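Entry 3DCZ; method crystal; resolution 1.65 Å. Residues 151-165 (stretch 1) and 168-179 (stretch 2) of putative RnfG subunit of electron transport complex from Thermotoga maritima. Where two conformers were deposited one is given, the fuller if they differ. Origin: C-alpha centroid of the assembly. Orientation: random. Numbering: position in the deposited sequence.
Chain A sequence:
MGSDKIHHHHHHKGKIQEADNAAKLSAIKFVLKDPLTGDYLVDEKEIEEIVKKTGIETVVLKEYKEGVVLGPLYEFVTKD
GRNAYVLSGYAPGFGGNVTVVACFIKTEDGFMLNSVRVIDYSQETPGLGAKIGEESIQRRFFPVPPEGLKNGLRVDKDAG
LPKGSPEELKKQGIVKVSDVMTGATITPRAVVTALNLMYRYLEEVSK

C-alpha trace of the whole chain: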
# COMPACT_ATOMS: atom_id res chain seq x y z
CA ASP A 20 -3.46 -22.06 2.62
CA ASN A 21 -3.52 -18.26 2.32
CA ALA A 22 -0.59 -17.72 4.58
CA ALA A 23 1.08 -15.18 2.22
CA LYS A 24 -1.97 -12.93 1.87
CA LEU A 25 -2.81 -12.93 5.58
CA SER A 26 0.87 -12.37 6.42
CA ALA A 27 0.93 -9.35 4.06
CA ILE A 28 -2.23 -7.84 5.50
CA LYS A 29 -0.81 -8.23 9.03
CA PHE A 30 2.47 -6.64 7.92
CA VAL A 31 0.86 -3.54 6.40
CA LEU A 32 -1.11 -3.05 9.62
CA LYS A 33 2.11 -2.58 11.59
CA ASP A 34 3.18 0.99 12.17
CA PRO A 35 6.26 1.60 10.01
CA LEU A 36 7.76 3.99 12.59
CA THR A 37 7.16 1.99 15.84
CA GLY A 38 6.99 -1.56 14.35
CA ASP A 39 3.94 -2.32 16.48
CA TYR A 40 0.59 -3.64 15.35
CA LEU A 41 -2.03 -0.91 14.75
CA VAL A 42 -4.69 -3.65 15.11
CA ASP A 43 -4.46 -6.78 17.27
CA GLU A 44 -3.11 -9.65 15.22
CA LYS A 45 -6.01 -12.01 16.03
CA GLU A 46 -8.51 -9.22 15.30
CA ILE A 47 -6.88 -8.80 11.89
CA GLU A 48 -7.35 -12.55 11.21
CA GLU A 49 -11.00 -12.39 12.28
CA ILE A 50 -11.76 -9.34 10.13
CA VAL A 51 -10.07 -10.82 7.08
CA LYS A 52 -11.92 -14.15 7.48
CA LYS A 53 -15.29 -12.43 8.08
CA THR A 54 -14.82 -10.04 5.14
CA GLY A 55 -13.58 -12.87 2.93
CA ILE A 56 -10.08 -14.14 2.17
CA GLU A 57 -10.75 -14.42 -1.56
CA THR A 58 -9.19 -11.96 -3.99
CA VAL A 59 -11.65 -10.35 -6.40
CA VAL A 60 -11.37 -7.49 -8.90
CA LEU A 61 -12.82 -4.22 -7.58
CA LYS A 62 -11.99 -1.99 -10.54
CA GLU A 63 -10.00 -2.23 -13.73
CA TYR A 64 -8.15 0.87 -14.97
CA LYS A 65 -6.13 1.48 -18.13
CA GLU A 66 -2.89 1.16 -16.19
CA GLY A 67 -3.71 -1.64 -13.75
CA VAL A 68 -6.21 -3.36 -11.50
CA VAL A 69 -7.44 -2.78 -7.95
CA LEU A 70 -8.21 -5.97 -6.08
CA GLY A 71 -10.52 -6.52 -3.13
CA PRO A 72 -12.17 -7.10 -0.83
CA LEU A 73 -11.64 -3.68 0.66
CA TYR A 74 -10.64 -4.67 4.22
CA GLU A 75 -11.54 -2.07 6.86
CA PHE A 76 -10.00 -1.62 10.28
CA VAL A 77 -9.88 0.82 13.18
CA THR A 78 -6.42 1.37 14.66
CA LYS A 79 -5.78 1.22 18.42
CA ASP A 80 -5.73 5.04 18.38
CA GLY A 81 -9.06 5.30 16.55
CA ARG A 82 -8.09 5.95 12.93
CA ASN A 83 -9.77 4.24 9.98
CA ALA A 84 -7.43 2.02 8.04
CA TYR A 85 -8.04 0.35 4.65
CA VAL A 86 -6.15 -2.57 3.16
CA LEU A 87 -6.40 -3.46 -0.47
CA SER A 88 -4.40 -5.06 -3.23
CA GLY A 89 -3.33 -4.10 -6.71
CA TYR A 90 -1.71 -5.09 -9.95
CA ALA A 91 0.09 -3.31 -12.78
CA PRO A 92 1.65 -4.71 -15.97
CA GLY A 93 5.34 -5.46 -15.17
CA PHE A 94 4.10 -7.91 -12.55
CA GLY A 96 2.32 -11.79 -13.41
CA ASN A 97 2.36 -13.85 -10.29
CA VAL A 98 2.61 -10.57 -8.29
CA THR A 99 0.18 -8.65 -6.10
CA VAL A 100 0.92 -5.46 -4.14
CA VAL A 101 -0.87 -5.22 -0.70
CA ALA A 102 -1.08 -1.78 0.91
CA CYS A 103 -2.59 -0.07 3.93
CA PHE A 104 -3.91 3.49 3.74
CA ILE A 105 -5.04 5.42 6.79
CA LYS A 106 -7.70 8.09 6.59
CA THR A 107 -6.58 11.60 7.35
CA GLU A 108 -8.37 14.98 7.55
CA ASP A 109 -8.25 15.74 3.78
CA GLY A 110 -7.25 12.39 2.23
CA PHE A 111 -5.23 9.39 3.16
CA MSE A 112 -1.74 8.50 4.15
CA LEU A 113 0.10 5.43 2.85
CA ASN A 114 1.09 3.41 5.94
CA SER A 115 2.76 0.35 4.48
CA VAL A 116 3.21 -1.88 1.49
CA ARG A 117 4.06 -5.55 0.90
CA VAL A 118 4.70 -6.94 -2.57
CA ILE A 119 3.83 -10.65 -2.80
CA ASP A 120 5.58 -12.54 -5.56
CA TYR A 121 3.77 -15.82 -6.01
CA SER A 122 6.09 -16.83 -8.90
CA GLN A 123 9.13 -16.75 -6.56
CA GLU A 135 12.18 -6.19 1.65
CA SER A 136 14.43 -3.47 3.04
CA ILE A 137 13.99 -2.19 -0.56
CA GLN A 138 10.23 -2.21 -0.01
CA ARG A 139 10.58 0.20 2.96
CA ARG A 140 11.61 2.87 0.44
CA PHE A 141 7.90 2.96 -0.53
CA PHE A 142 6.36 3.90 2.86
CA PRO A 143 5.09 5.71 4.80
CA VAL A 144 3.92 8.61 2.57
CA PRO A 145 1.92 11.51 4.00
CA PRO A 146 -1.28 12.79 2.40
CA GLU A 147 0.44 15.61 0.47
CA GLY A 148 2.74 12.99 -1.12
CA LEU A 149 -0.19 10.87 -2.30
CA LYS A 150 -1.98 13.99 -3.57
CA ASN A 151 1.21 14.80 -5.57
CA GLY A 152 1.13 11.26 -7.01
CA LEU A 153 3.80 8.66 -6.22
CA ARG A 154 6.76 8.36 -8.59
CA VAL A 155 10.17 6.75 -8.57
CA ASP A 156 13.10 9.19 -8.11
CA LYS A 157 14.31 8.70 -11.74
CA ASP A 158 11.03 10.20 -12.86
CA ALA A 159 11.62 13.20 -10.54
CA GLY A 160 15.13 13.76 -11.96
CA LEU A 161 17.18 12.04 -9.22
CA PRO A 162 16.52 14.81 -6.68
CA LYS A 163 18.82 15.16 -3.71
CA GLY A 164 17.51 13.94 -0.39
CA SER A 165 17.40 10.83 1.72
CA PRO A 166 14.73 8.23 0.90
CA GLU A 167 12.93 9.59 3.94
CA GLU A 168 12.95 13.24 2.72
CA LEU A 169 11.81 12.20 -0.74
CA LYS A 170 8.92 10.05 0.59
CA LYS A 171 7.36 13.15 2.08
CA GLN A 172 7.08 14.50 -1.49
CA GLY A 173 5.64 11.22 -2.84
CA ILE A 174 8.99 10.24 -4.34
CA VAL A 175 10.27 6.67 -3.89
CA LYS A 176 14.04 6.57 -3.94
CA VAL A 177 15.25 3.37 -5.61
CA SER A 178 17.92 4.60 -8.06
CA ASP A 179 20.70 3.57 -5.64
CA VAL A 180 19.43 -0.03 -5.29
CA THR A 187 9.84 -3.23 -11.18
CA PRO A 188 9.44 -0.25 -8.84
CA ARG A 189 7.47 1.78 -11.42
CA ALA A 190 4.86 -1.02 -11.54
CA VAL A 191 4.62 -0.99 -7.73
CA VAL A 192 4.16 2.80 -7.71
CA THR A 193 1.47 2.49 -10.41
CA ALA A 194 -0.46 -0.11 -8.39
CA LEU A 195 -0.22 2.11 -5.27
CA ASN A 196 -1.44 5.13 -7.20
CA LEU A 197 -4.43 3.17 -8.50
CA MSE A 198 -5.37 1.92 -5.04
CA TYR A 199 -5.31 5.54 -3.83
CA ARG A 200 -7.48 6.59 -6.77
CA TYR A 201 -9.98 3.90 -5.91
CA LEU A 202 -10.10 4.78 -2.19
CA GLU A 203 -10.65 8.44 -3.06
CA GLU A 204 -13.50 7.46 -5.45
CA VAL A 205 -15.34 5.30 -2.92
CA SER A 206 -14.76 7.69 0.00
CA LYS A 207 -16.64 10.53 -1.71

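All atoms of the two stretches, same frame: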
# COMPACT_ATOMS: atom_id res chain seq x y z
N ASN A 151 0.19 14.46 -4.53
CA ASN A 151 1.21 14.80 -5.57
C ASN A 151 1.24 13.69 -6.64
O ASN A 151 1.60 13.93 -7.81
CB ASN A 151 2.63 14.89 -4.96
CG ASN A 151 2.94 16.21 -4.16
OD1 ASN A 151 3.96 16.29 -3.46
ND2 ASN A 151 2.10 17.22 -4.30
N GLY A 152 0.97 12.47 -6.19
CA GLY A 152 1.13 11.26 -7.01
C GLY A 152 2.48 10.64 -6.70
O GLY A 152 3.48 11.33 -6.71
N LEU A 153 2.52 9.33 -6.45
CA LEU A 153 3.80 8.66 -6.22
C LEU A 153 4.58 8.49 -7.51
O LEU A 153 4.00 8.23 -8.57
CB LEU A 153 3.56 7.30 -5.59
CG LEU A 153 2.82 7.25 -4.28
CD1 LEU A 153 2.54 5.78 -3.98
CD2 LEU A 153 3.72 7.87 -3.21
N ARG A 154 5.91 8.59 -7.43
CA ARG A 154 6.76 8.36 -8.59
C ARG A 154 8.12 7.93 -8.09
O ARG A 154 8.52 8.30 -6.97
CB ARG A 154 6.81 9.61 -9.43
CG ARG A 154 7.25 10.78 -8.72
CD ARG A 154 7.14 12.00 -9.65
NE ARG A 154 7.42 13.17 -8.86
CZ ARG A 154 7.91 14.30 -9.34
NH1 ARG A 154 8.15 14.44 -10.63
NH2 ARG A 154 8.13 15.27 -8.50
N VAL A 155 8.79 7.11 -8.89
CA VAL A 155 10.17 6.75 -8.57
C VAL A 155 11.09 7.96 -8.77
O VAL A 155 10.78 8.87 -9.56
CB VAL A 155 10.61 5.52 -9.40
CG1 VAL A 155 9.72 4.32 -9.10
CG2 VAL A 155 10.68 5.84 -10.92
N ASP A 156 12.24 7.99 -8.08
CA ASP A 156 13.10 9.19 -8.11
C ASP A 156 13.64 9.53 -9.51
O ASP A 156 13.83 10.71 -9.81
CB ASP A 156 14.21 9.18 -7.03
CG ASP A 156 15.25 8.09 -7.22
OD1 ASP A 156 14.90 6.90 -7.39
OD2 ASP A 156 16.45 8.46 -7.13
N LYS A 157 13.85 8.50 -10.35
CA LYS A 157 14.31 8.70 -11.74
C LYS A 157 13.35 9.63 -12.44
O LYS A 157 13.75 10.52 -13.16
CB LYS A 157 14.41 7.38 -12.51
CG LYS A 157 15.81 6.82 -12.55
CD LYS A 157 15.85 5.39 -13.08
N ASP A 158 12.06 9.43 -12.20
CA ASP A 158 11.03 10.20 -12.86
C ASP A 158 11.05 11.65 -12.35
O ASP A 158 10.72 12.56 -13.11
CB ASP A 158 9.68 9.53 -12.69
CG ASP A 158 9.51 8.27 -13.57
OD1 ASP A 158 10.31 8.04 -14.54
OD2 ASP A 158 8.53 7.53 -13.36
N ALA A 159 11.52 11.87 -11.13
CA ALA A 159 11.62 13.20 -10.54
C ALA A 159 12.98 13.87 -10.81
O ALA A 159 13.28 14.97 -10.28
CB ALA A 159 11.35 13.13 -9.04
N GLY A 160 13.82 13.22 -11.63
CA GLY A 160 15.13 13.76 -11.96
C GLY A 160 16.26 13.49 -10.98
O GLY A 160 17.21 14.27 -10.90
N LEU A 161 16.19 12.38 -10.26
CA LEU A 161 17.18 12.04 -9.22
C LEU A 161 17.42 13.21 -8.26
O LEU A 161 18.57 13.70 -8.12
CB LEU A 161 18.50 11.58 -9.86
CG LEU A 161 18.44 10.33 -10.74
CD1 LEU A 161 19.77 10.07 -11.40
CD2 LEU A 161 18.01 9.12 -9.90
N PRO A 162 16.35 13.69 -7.60
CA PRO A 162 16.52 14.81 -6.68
C PRO A 162 17.34 14.42 -5.46
O PRO A 162 17.35 13.24 -5.05
CB PRO A 162 15.09 15.17 -6.26
CG PRO A 162 14.26 13.95 -6.53
CD PRO A 162 14.95 13.21 -7.65
N LYS A 163 18.04 15.40 -4.90
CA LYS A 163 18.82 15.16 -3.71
C LYS A 163 17.86 14.95 -2.56
O LYS A 163 16.72 15.43 -2.60
CB LYS A 163 19.76 16.33 -3.39
CG LYS A 163 20.80 16.59 -4.46
N GLY A 164 18.32 14.22 -1.56
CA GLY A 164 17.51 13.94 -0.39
C GLY A 164 17.59 12.47 -0.05
O GLY A 164 17.78 11.61 -0.94
N SER A 165 17.45 12.19 1.24
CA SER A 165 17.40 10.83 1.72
C SER A 165 16.10 10.20 1.21
O SER A 165 15.18 10.91 0.82
CB SER A 165 17.38 10.82 3.24
OG SER A 165 16.23 11.51 3.73
N GLU A 168 13.35 11.90 3.14
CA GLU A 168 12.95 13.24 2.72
C GLU A 168 12.10 13.18 1.45
O GLU A 168 11.15 13.93 1.28
CB GLU A 168 14.18 14.12 2.47
CG GLU A 168 14.98 14.42 3.74
CD GLU A 168 16.28 15.20 3.48
OE1 GLU A 168 17.13 14.76 2.67
OE2 GLU A 168 16.48 16.26 4.13
N LEU A 169 12.50 12.32 0.53
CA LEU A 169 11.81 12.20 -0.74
C LEU A 169 10.42 11.61 -0.56
O LEU A 169 9.47 12.03 -1.24
CB LEU A 169 12.65 11.36 -1.71
CG LEU A 169 13.95 12.04 -2.20
CD1 LEU A 169 14.67 11.13 -3.19
CD2 LEU A 169 13.65 13.38 -2.85
N LYS A 170 10.26 10.65 0.35
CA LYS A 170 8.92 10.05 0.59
C LYS A 170 7.87 11.08 0.94
O LYS A 170 6.70 10.93 0.59
CB LYS A 170 8.91 9.06 1.75
CG LYS A 170 9.37 7.70 1.51
CD LYS A 170 9.52 7.03 2.87
CE LYS A 170 10.56 5.99 2.85
NZ LYS A 170 10.63 5.32 4.17
N LYS A 171 8.27 12.09 1.69
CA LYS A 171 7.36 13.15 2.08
C LYS A 171 6.77 13.89 0.89
O LYS A 171 5.69 14.48 0.98
CB LYS A 171 8.06 14.16 2.99
CG LYS A 171 8.49 13.58 4.33
CD LYS A 171 9.12 14.66 5.21
N GLN A 172 7.49 13.86 -0.23
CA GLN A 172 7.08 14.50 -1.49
C GLN A 172 6.39 13.51 -2.44
O GLN A 172 6.03 13.87 -3.57
CB GLN A 172 8.29 15.11 -2.20
CG GLN A 172 9.03 16.16 -1.39
CD GLN A 172 10.37 16.57 -2.02
OE1 GLN A 172 11.42 16.50 -1.36
NE2 GLN A 172 10.33 16.96 -3.28
N GLY A 173 6.19 12.27 -1.98
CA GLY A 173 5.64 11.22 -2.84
C GLY A 173 6.65 10.59 -3.79
O GLY A 173 6.26 9.96 -4.78
N ILE A 174 7.94 10.74 -3.49
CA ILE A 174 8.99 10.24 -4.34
C ILE A 174 9.64 9.04 -3.65
O ILE A 174 10.08 9.14 -2.50
CB ILE A 174 10.04 11.36 -4.61
CG1 ILE A 174 9.41 12.51 -5.39
CG2 ILE A 174 11.25 10.79 -5.35
CD1 ILE A 174 10.30 13.77 -5.50
N VAL A 175 9.69 7.92 -4.36
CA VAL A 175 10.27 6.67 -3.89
C VAL A 175 11.67 6.57 -4.44
O VAL A 175 11.86 6.45 -5.66
CB VAL A 175 9.41 5.48 -4.35
CG1 VAL A 175 10.10 4.12 -3.97
CG2 VAL A 175 7.97 5.62 -3.76
N LYS A 176 12.66 6.59 -3.53
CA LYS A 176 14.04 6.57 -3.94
C LYS A 176 14.47 5.13 -4.10
O LYS A 176 14.51 4.39 -3.12
CB LYS A 176 14.92 7.29 -2.93
CG LYS A 176 16.35 7.42 -3.42
CD LYS A 176 17.17 8.27 -2.50
CE LYS A 176 18.55 8.52 -3.09
NZ LYS A 176 19.38 9.26 -2.13
N VAL A 177 14.76 4.73 -5.33
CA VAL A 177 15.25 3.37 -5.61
C VAL A 177 16.47 3.35 -6.53
O VAL A 177 17.07 2.29 -6.72
CB VAL A 177 14.12 2.46 -6.19
CG1 VAL A 177 13.15 2.02 -5.10
CG2 VAL A 177 13.38 3.12 -7.36
N SER A 178 16.87 4.52 -7.05
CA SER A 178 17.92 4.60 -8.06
C SER A 178 19.26 4.07 -7.56
O SER A 178 20.11 3.68 -8.37
CB SER A 178 18.07 6.05 -8.53
OG SER A 178 18.51 6.87 -7.47
N ASP A 179 19.46 4.06 -6.25
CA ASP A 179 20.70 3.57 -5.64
C ASP A 179 20.69 2.06 -5.33
O ASP A 179 21.73 1.50 -4.98
CB ASP A 179 21.04 4.39 -4.38
CG ASP A 179 19.91 4.41 -3.37
OD1 ASP A 179 18.73 4.37 -3.79
OD2 ASP A 179 20.21 4.48 -2.16
O HOH W 1 5.73 12.81 -6.34
O HOH W 2 6.79 15.59 -5.85
O HOH W 3 18.77 11.61 -3.46

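What holds the two strands in register? They run parallel: Arg154 N donates to Gly173 O (3.0 Å), Val175 N to Arg154 O (2.9 Å) and Asp156 N to Val175 O (2.9 Å). Val155 and Val175 point to one face of this short sheet, Arg154 and Ile174 to the other.

Why does Asp156 adopt chi1 p? The backbone already points its CB toward stretch 2, and chi1 at 66° then swings the carboxylate to the backbone beyond the strand. Asp156 OD1 accepts from Val177 N (3.0 Å) and Ser178 N (3.1 Å), while Asp156 OD2 accepts from Ser178 OG (2.6 Å), Ser178 also being p.

How does the chain turn into the helix? Ser165, chi1 p at 61°, caps it: Ser165 OG accepts from Glu168 N at 3.0 Å. Glu168 returns the gesture, its chi3 of -55° bringing Glu168 OE1 to 3.0 Å from the donor Ser165 N. Nearby, the all-t Lys176 starts away from stretch 1 at CB, yet its extended chain delivers Lys176 NZ to Gly164 O (3.1 Å).

What fills the space between? Ile174, m then t, extends Ile174 CD1 to Ala159 CB (3.7 Å) and Pro162 CG (4.1 Å). Leu169, also m and t, packs Leu169 CD2 against Pro162 CG (3.8 Å). A CB on Gly164 would crowd that same Leu169 CD2.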